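Local coordinates for TIGR00266 family protein (Pseudomonas aeruginosa, PDB 1YOX), which is of unknown function but belongs to the AIM24 (mitochondrial biogenesis) family of the cupin clan and is built largely of antiparallel beta strands, at residues Ala36-Thr41 and His89-Ala94. Sequence-based numbering, arbitrary orientation.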
loop_
_atom_site.group_PDB
_atom_site.type_symbol
_atom_site.label_atom_id
_atom_site.label_comp_id
_atom_site.label_asym_id
_atom_site.label_seq_id
_atom_site.Cartn_x
_atom_site.Cartn_y
_atom_site.Cartn_z
ATOM N N ALA C 36 -5.394 -10.936 11.238
ATOM C CA ALA C 36 -6.190 -10.040 10.390
ATOM C C ALA C 36 -7.211 -9.119 11.108
ATOM O O ALA C 36 -7.650 -8.122 10.531
ATOM C CB ALA C 36 -6.852 -10.808 9.284
HETATM N N MSE C 37 -7.569 -9.421 12.353
HETATM C CA MSE C 37 -8.549 -8.599 13.055
HETATM C C MSE C 37 -8.024 -7.197 13.404
HETATM O O MSE C 37 -6.912 -7.051 13.946
HETATM C CB MSE C 37 -9.061 -9.313 14.312
HETATM C CG MSE C 37 -8.368 -8.883 15.589
HETATM SE SE MSE C 37 -9.275 -7.384 16.494
HETATM C CE MSE C 37 -10.905 -8.308 16.353
ATOM N N ASN C 38 -8.830 -6.185 13.104
ATOM C CA ASN C 38 -8.525 -4.788 13.457
ATOM C C ASN C 38 -9.205 -4.334 14.744
ATOM O O ASN C 38 -8.600 -3.591 15.538
ATOM C CB ASN C 38 -9.008 -3.821 12.393
ATOM C CG ASN C 38 -8.384 -4.041 11.034
ATOM O OD1 ASN C 38 -9.048 -3.807 10.028
ATOM N ND2 ASN C 38 -7.115 -4.435 10.983
ATOM N N TYR C 39 -10.481 -4.703 14.907
ATOM C CA TYR C 39 -11.261 -4.313 16.066
ATOM C C TYR C 39 -12.484 -5.189 16.269
ATOM O O TYR C 39 -12.990 -5.817 15.347
ATOM C CB TYR C 39 -11.659 -2.815 16.043
ATOM C CG TYR C 39 -12.642 -2.435 14.945
ATOM C CD1 TYR C 39 -12.190 -1.821 13.784
ATOM C CD2 TYR C 39 -14.015 -2.698 15.063
ATOM C CE1 TYR C 39 -13.047 -1.479 12.765
ATOM C CE2 TYR C 39 -14.900 -2.358 14.014
ATOM C CZ TYR C 39 -14.397 -1.740 12.873
ATOM O OH TYR C 39 -15.203 -1.372 11.809
HETATM N N MSE C 40 -12.961 -5.200 17.504
HETATM C CA MSE C 40 -14.164 -5.923 17.856
HETATM C C MSE C 40 -14.885 -5.221 18.993
HETATM O O MSE C 40 -14.260 -4.693 19.920
HETATM C CB MSE C 40 -13.876 -7.408 18.178
HETATM C CG MSE C 40 -12.796 -7.653 19.182
HETATM SE SE MSE C 40 -12.216 -9.546 19.336
HETATM C CE MSE C 40 -10.656 -9.084 20.516
ATOM N N THR C 41 -16.208 -5.206 18.879
ATOM C CA THR C 41 -17.101 -4.703 19.919
ATOM C C THR C 41 -17.195 -5.654 21.116
ATOM O O THR C 41 -16.594 -6.740 21.131
ATOM C CB THR C 41 -18.527 -4.358 19.347
ATOM O OG1 THR C 41 -19.081 -5.512 18.720
ATOM C CG2 THR C 41 -18.471 -3.228 18.339
ATOM N N HIS C 89 -19.926 -6.445 16.179
ATOM C CA HIS C 89 -19.109 -6.240 15.002
ATOM C C HIS C 89 -17.656 -6.634 15.247
ATOM O O HIS C 89 -17.132 -6.466 16.370
ATOM C CB HIS C 89 -19.197 -4.787 14.552
ATOM C CG HIS C 89 -20.595 -4.315 14.305
ATOM N ND1 HIS C 89 -21.178 -4.316 13.053
ATOM C CD2 HIS C 89 -21.523 -3.804 15.153
ATOM C CE1 HIS C 89 -22.408 -3.840 13.146
ATOM N NE2 HIS C 89 -22.641 -3.525 14.409
ATOM N N VAL C 90 -17.026 -7.159 14.190
ATOM C CA VAL C 90 -15.583 -7.424 14.143
ATOM C C VAL C 90 -15.092 -7.084 12.736
ATOM O O VAL C 90 -15.685 -7.543 11.776
ATOM C CB VAL C 90 -15.238 -8.926 14.323
ATOM C CG1 VAL C 90 -13.781 -9.100 14.731
ATOM C CG2 VAL C 90 -16.154 -9.619 15.287
ATOM N N ALA C 91 -13.998 -6.334 12.620
ATOM C CA ALA C 91 -13.414 -6.004 11.320
ATOM C C ALA C 91 -12.070 -6.744 11.036
ATOM O O ALA C 91 -11.295 -7.039 11.968
ATOM C CB ALA C 91 -13.256 -4.482 11.162
ATOM N N PHE C 92 -11.828 -7.031 9.751
ATOM C CA PHE C 92 -10.658 -7.781 9.288
ATOM C C PHE C 92 -10.055 -7.081 8.094
ATOM O O PHE C 92 -10.793 -6.499 7.308
ATOM C CB PHE C 92 -11.030 -9.223 8.889
ATOM C CG PHE C 92 -11.684 -9.997 9.992
ATOM C CD1 PHE C 92 -13.070 -10.187 9.992
ATOM C CD2 PHE C 92 -10.926 -10.501 11.042
ATOM C CE1 PHE C 92 -13.685 -10.872 10.995
ATOM C CE2 PHE C 92 -11.518 -11.197 12.079
ATOM C CZ PHE C 92 -12.908 -11.403 12.060
ATOM N N ALA C 93 -8.717 -7.108 7.997
ATOM C CA ALA C 93 -7.950 -6.621 6.822
ATOM C C ALA C 93 -6.674 -7.456 6.634
ATOM O O ALA C 93 -6.076 -7.955 7.613
ATOM C CB ALA C 93 -7.595 -5.176 6.965
ATOM N N ALA C 94 -6.270 -7.627 5.374
ATOM C CA ALA C 94 -5.011 -8.317 5.057
ATOM C C ALA C 94 -3.803 -7.427 5.440
ATOM O O ALA C 94 -3.949 -6.211 5.577
ATOM C CB ALA C 94 -4.976 -8.694 3.592
#
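Met37 lies opposite Phe92, and Met40 opposite Val90, in non-hydrogen-bonded pairs of two antiparallel strands. Between these pairs Asn38 and Tyr39 together face Ala91 in a beta bulge: Asn38 N donates to Ala91 O at 2.8 Å, from above the carbonyl plane, while Ala91 N returns a bond to Tyr39 O at 3.0 Å, in that carbonyl's plane. The helix-like backbone of Asn38 (psi -43°) takes up the extra residue. Beyond the bulge Ala93 N reaches Ala36 O at 2.9 Å, and the CA-H groups of Phe92 and Met37 also approach the oxygens of Ala36 and Ala91, respectively.

At the far end a side chain stands in for a carbonyl. OG1 of Thr41 accepts the N-H of His89 over 2.8 Å, nearly straight at 173°, and is also bonded to Gln88 OE1, so the hydroxyl has two polar partners.

Tyr39 CG sits between its backbone N and carbonyl carbon (chi1 67°), and the ring lies over the Ala91 methyl, CB standing 3.6 Å from the ring centroid in a CH-pi contact displaced toward the rim; the hydroxyl hydrogen-bonds Glu21 on strand 19-24. On the other face the selenomethionine Met37, bent at chi2 and chi3, crosses Val90 at about a right angle, its CE tight against CG1 at 3.4 Å. Its CB meets CE2 of Phe92, whose ring packs edge-to-face with Phe80.

Strand 88-92 continues the sheet through Val90 and Phe92 to strand 19-24, whereas Tyr39 and Met40 pair with a strand of the second subunit, whose Arg229 and Arg176 bond the carbonyls of Met37 and Thr41. Backbone polar groups on both sides of strand 37-40 are thus engaged, consistent with a strand that ends the sheet within its own chain and is continued by a strand of the second subunit.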